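Local coordinates for malate dehydrogenase (Picrophilus torridus, PDB 4BGV) that catalyses the reversible, NAD-dependent oxidation of (S)-malate to oxaloacetate, a step of the tricarboxylic acid cycle, at the interface of chains A and B. Residues are numbered along the deposited sequence; one frame, centred on the assembly and turned at random. Chains: chain A/B, Malate dehydrogenase.

Contact 1: the interface of chains A and B. Residues chain A 45, 47-49; chain B 155, 159, 233, 236.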
# COMPACT_ATOMS: atom_id res chain seq x y z
N ASP A 45 -2.15 -18.06 -12.36
CA ASP A 45 -2.90 -16.86 -12.76
C ASP A 45 -2.56 -15.76 -11.76
O ASP A 45 -2.33 -14.62 -12.14
CB ASP A 45 -4.40 -17.18 -12.75
CG ASP A 45 -5.25 -16.13 -13.49
OD1 ASP A 45 -4.71 -15.21 -14.15
OD2 ASP A 45 -6.50 -16.25 -13.41
N LEU A 47 0.21 -15.70 -9.81
CA LEU A 47 1.63 -15.38 -9.97
C LEU A 47 1.89 -14.47 -11.18
O LEU A 47 2.74 -13.58 -11.13
CB LEU A 47 2.47 -16.65 -10.12
CG LEU A 47 3.98 -16.42 -10.16
CD1 LEU A 47 4.46 -15.87 -8.81
CD2 LEU A 47 4.70 -17.72 -10.52
N GLU A 48 1.17 -14.70 -12.27
CA GLU A 48 1.40 -13.92 -13.48
C GLU A 48 1.07 -12.42 -13.34
O GLU A 48 1.43 -11.64 -14.20
CB GLU A 48 0.69 -14.54 -14.70
CG GLU A 48 1.38 -15.82 -15.15
CD GLU A 48 0.66 -16.57 -16.25
OE1 GLU A 48 -0.49 -16.21 -16.59
OE2 GLU A 48 1.28 -17.53 -16.79
N GLY A 49 0.38 -12.05 -12.27
CA GLY A 49 0.07 -10.66 -12.00
C GLY A 49 1.15 -9.98 -11.17
O GLY A 49 1.14 -8.77 -10.99
N THR B 155 3.03 -8.99 -18.84
CA THR B 155 3.12 -9.48 -17.46
C THR B 155 3.45 -10.98 -17.43
O THR B 155 4.26 -11.43 -16.61
CB THR B 155 1.90 -9.08 -16.58
OG1 THR B 155 2.26 -9.22 -15.19
CG2 THR B 155 0.66 -9.92 -16.87
N THR B 159 6.90 -12.57 -15.98
CA THR B 159 6.83 -13.64 -14.98
C THR B 159 7.77 -14.80 -15.32
O THR B 159 8.54 -15.25 -14.48
CB THR B 159 5.37 -14.15 -14.81
OG1 THR B 159 4.53 -13.07 -14.40
CG2 THR B 159 5.29 -15.27 -13.79
N ALA B 233 -4.48 -12.32 -13.45
CA ALA B 233 -3.49 -11.48 -14.15
C ALA B 233 -4.14 -10.50 -15.13
O ALA B 233 -3.72 -9.34 -15.21
CB ALA B 233 -2.41 -12.34 -14.83
N ILE B 236 -5.44 -7.25 -13.06
CA ILE B 236 -4.47 -6.21 -12.71
C ILE B 236 -3.89 -5.57 -13.98
O ILE B 236 -3.63 -4.35 -14.00
CB ILE B 236 -3.37 -6.74 -11.75
CG1 ILE B 236 -2.40 -5.62 -11.34
CG2 ILE B 236 -2.58 -7.91 -12.40
CD1 ILE B 236 -3.04 -4.47 -10.53
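With chi1 at -162°, B:Thr155 turns its hydroxyl away from its own backbone N and toward A:Glu48, while B:Thr159 swings OG1 beside its backbone N and sends methyl CG2 to A:Leu47. Both threonines lie on helix 150-165 of chain B, which meets the end of helix 38-47 of chain A in a two-fold symmetric helical interface of the LDH/MDH superfamily. The B:Thr155 hydroxyl OG1 donates to the backbone carbonyl O of A:Glu48 at 2.7 Å, within the carbonyl plane and at a C=O...donor angle of 156°. That carbonyl belongs to the turn just beyond helix 38-47, so the bond ties the turn to the partner helix. B:Thr159 spends its hydroxyl within its own helix, OG1 donating to B:Thr155 O at 2.8 Å. Its OG1 also rests 3.4 Å from A:Glu48 CA, and its CG2 is 4.0 Å from A:Leu47 CG, the two side chains meeting at a slant. An alanine replacing B:Thr159 would probably leave A:Leu47 without its methyl neighbour and B:Thr155 O without this hydroxyl donor. On the other flank, B:Ala233 N, near the start of helix 232-246, donates to carboxylate OD1 of A:Asp45 at 3.0 Å; the bond is nearly straight (174° at H) but arrives from above the carboxylate plane. B:Ala233 CB packs 3.8 Å from A:Glu48 CB, and B:Ile236 CG2 lies at the same distance from A:Gly49 CA.

Contact 2: the interface of chains A and B. Residues chain A 47, 50-51, 55-57; chain B 159, 169.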
# COMPACT_ATOMS: atom_id res chain seq x y z
N LEU A 47 0.21 -15.70 -9.81
CA LEU A 47 1.63 -15.38 -9.97
C LEU A 47 1.89 -14.47 -11.18
O LEU A 47 2.74 -13.58 -11.13
CB LEU A 47 2.47 -16.65 -10.12
CG LEU A 47 3.98 -16.42 -10.16
CD1 LEU A 47 4.46 -15.87 -8.81
CD2 LEU A 47 4.70 -17.72 -10.52
N ALA A 50 2.09 -10.78 -10.65
CA ALA A 50 3.19 -10.24 -9.83
C ALA A 50 3.97 -9.05 -10.44
O ALA A 50 4.28 -8.08 -9.72
CB ALA A 50 4.16 -11.37 -9.44
N PRO A 51 4.31 -9.10 -11.74
CA PRO A 51 5.03 -7.94 -12.27
C PRO A 51 4.26 -6.61 -12.16
O PRO A 51 4.89 -5.57 -11.98
CB PRO A 51 5.28 -8.32 -13.74
CG PRO A 51 5.34 -9.84 -13.71
CD PRO A 51 4.28 -10.22 -12.71
N TYR A 55 4.50 -8.05 -6.02
CA TYR A 55 4.87 -9.06 -5.02
C TYR A 55 5.92 -10.05 -5.49
O TYR A 55 5.76 -10.71 -6.51
CB TYR A 55 3.65 -9.80 -4.43
CG TYR A 55 2.55 -10.24 -5.40
CD1 TYR A 55 2.68 -11.41 -6.16
CD2 TYR A 55 1.36 -9.53 -5.49
CE1 TYR A 55 1.66 -11.83 -7.02
CE2 TYR A 55 0.35 -9.93 -6.33
CZ TYR A 55 0.49 -11.07 -7.09
OH TYR A 55 -0.55 -11.43 -7.91
N ASP A 56 7.03 -10.14 -4.75
CA ASP A 56 8.10 -11.07 -5.07
C ASP A 56 7.96 -12.29 -4.18
O ASP A 56 8.62 -12.41 -3.13
CB ASP A 56 9.47 -10.41 -4.90
CG ASP A 56 9.83 -9.51 -6.08
OD1 ASP A 56 9.47 -9.87 -7.22
OD2 ASP A 56 10.45 -8.45 -5.86
N LEU A 57 7.07 -13.19 -4.59
CA LEU A 57 6.71 -14.37 -3.81
C LEU A 57 6.70 -15.62 -4.68
O LEU A 57 6.60 -15.54 -5.90
CB LEU A 57 5.30 -14.21 -3.22
CG LEU A 57 5.08 -12.99 -2.33
CD1 LEU A 57 3.59 -12.78 -2.10
CD2 LEU A 57 5.83 -13.15 -1.00
N THR B 159 6.90 -12.57 -15.98
CA THR B 159 6.83 -13.64 -14.98
C THR B 159 7.77 -14.80 -15.32
O THR B 159 8.54 -15.25 -14.48
CB THR B 159 5.37 -14.15 -14.81
OG1 THR B 159 4.53 -13.07 -14.40
CG2 THR B 159 5.29 -15.27 -13.79
N PHE B 169 10.36 -9.64 -9.95
CA PHE B 169 9.43 -9.33 -11.05
C PHE B 169 9.48 -7.85 -11.41
O PHE B 169 9.17 -7.47 -12.54
CB PHE B 169 7.99 -9.71 -10.68
CG PHE B 169 7.80 -11.17 -10.43
CD1 PHE B 169 7.92 -12.07 -11.47
CD2 PHE B 169 7.50 -11.63 -9.17
CE1 PHE B 169 7.76 -13.42 -11.25
CE2 PHE B 169 7.32 -12.99 -8.94
CZ PHE B 169 7.44 -13.88 -9.99
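The ring of B:Phe169 receives A:Ala50 on one face: CB sits over it, offset toward the rim and 3.7 Å from the centroid, a CH-pi contact. At the ring's edge, in its plane, lies B:Thr159 O from its own chain. The A:Tyr55 ring is covered on one face by A:Ala50 CA, so this small residue is placed between the two aromatic side chains. In this LDH/MDH-superfamily enzyme, B:Phe169 appears to act as an aromatic anchor of the subunit interface: opening the 3-10 helix 169-171, it packs against the end of helix 38-47, helix 50-53 and the loop after it in chain A, and hides 91 Å² there. Around the ring, A:Leu47 CD1 approaches CZ of B:Phe169 to 3.8 Å, crossing it at about a right angle. Carbonyl O of A:Tyr55 lies 3.3 Å from CD2 of B:Phe169. A:Pro51 CA packs 3.8 Å from B:Phe169 CB, and its CD comes to 3.3 Å from B:Thr159 OG1, bringing the pyrrolidine ring across the threonine side chain. A hydrogen bond fixes the root of the aromatic residue: B:Phe169 N donates to carboxylate OD1 of A:Asp56 at 2.9 Å (154° at H), on the syn side and somewhat out of the carboxylate plane. A chi1 of -78° turns A:Asp56 CG away from its own carbonyl carbon, and the carboxylate runs past the phenyl group in the opposite direction, their planes 30° apart.

Contact 3: the interface of chains A and B. Residues chain A 221, 225, 230-234; chain B 41, 45.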
# COMPACT_ATOMS: atom_id res chain seq x y z
N ILE A 221 -25.71 -12.55 0.01
CA ILE A 221 -24.81 -12.73 -1.13
C ILE A 221 -25.19 -13.97 -1.95
O ILE A 221 -25.19 -13.94 -3.18
CB ILE A 221 -23.33 -12.83 -0.69
CG1 ILE A 221 -22.92 -11.58 0.09
CG2 ILE A 221 -22.42 -12.99 -1.90
CD1 ILE A 221 -23.01 -10.31 -0.72
N TYR A 225 -25.72 -14.15 -6.03
CA TYR A 225 -24.85 -14.98 -6.87
C TYR A 225 -25.57 -16.17 -7.51
O TYR A 225 -25.16 -16.65 -8.58
CB TYR A 225 -23.68 -15.53 -6.04
CG TYR A 225 -22.55 -14.55 -5.77
CD1 TYR A 225 -22.49 -13.32 -6.43
CD2 TYR A 225 -21.53 -14.88 -4.88
CE1 TYR A 225 -21.44 -12.44 -6.18
CE2 TYR A 225 -20.48 -14.01 -4.63
CZ TYR A 225 -20.45 -12.79 -5.29
OH TYR A 225 -19.41 -11.91 -5.07
N ALA A 230 -20.42 -16.01 -0.93
CA ALA A 230 -19.48 -14.88 -0.85
C ALA A 230 -18.03 -15.35 -0.86
O ALA A 230 -17.71 -16.43 -0.33
CB ALA A 230 -19.76 -14.07 0.41
N PHE A 231 -17.14 -14.54 -1.45
CA PHE A 231 -15.72 -14.85 -1.42
C PHE A 231 -14.79 -13.64 -1.26
O PHE A 231 -13.73 -13.77 -0.67
CB PHE A 231 -15.29 -15.73 -2.61
CG PHE A 231 -15.62 -15.16 -3.96
CD1 PHE A 231 -16.90 -15.30 -4.49
CD2 PHE A 231 -14.64 -14.52 -4.71
CE1 PHE A 231 -17.20 -14.79 -5.75
CE2 PHE A 231 -14.93 -14.01 -5.98
CZ PHE A 231 -16.21 -14.13 -6.50
N TYR A 232 -15.18 -12.48 -1.78
CA TYR A 232 -14.32 -11.31 -1.63
C TYR A 232 -14.18 -10.84 -0.19
O TYR A 232 -13.06 -10.69 0.32
CB TYR A 232 -14.80 -10.14 -2.51
CG TYR A 232 -14.54 -10.37 -3.98
CD1 TYR A 232 -13.23 -10.48 -4.47
CD2 TYR A 232 -15.60 -10.47 -4.89
CE1 TYR A 232 -12.98 -10.68 -5.81
CE2 TYR A 232 -15.35 -10.67 -6.26
CZ TYR A 232 -14.05 -10.78 -6.70
OH TYR A 232 -13.78 -11.00 -8.04
N ALA A 233 -15.30 -10.58 0.47
CA ALA A 233 -15.24 -10.15 1.87
C ALA A 233 -14.68 -11.25 2.80
O ALA A 233 -13.82 -10.97 3.64
CB ALA A 233 -16.59 -9.62 2.36
N PRO A 234 -15.14 -12.52 2.62
CA PRO A 234 -14.48 -13.59 3.37
C PRO A 234 -12.97 -13.63 3.10
O PRO A 234 -12.21 -13.77 4.05
CB PRO A 234 -15.14 -14.85 2.81
CG PRO A 234 -16.53 -14.40 2.44
CD PRO A 234 -16.32 -13.02 1.88
N GLY B 41 -24.36 -8.42 -6.58
CA GLY B 41 -23.70 -9.32 -5.65
C GLY B 41 -22.19 -9.13 -5.60
O GLY B 41 -21.61 -9.08 -4.52
N ASP B 45 -20.15 -7.82 -2.29
CA ASP B 45 -19.12 -8.68 -1.73
C ASP B 45 -17.82 -7.88 -1.66
O ASP B 45 -17.13 -7.88 -0.65
CB ASP B 45 -18.97 -9.93 -2.63
CG ASP B 45 -18.26 -11.10 -1.94
OD1 ASP B 45 -17.96 -11.04 -0.72
OD2 ASP B 45 -18.03 -12.11 -2.65
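B:Asp45 reaches across the interface to a cluster of donors on chain A, its carboxylate carried there by a chi1 of -162° that points CG away from its own backbone N. Three donors converge on OD2. The phenol OH of A:Tyr225 uses the anti lone pair of B:Asp45 OD2 at 2.8 Å, and A:Phe231 N uses the syn one at 2.9 Å, almost straight at 176°. A:Tyr232 N reaches B:Asp45 OD2 at 3.0 Å from above the carboxylate plane. The other oxygen, B:Asp45 OD1, accepts from A:Ala233 N at 2.9 Å, also from above the plane. The amides of A:Tyr232 and A:Ala233 open helix 232-246, whose N-terminal dipole would probably help stabilise negative charge; that of A:Phe231 comes just before it. Aromatic side chains also line the carboxylate: the A:Phe231 ring stands at 90° to it, with OD2 over one face, and the A:Tyr232 methylene CB lies 3.6 Å from B:Asp45 CG. A:Tyr225 CE1 rests 3.5 Å from B:Gly41 C. Farther out, A:Ile221 CG2 backs one face of the A:Tyr225 ring, and A:Phe231 CE2 lies over the A:Tyr232 ring. With 97 Å² of B:Asp45 hidden, the site caps the helix from the neighbouring subunit and helps hold the two subunits together.

Contacts 1 and 2 adjoin, their C-alpha centres about 7 Å apart, and share A:Leu47 and B:Thr159; the centre of contact 3 lies about 23 Å from that of contact 1 and 26 Å from that of contact 2. Two-fold symmetry relates its central aspartate to A:Asp45 of contact 1, so helix 38-47 of each subunit meets helix 232-246 of the other in two symmetry-related places. Contact 3 centres about 12 Å from the catalytic proton acceptor A:His180; by symmetry the twin aspartate site in contact 1 is expected to lie comparably near the partner's histidine, so the interface may help shape both active sites. The assembly holds four copies.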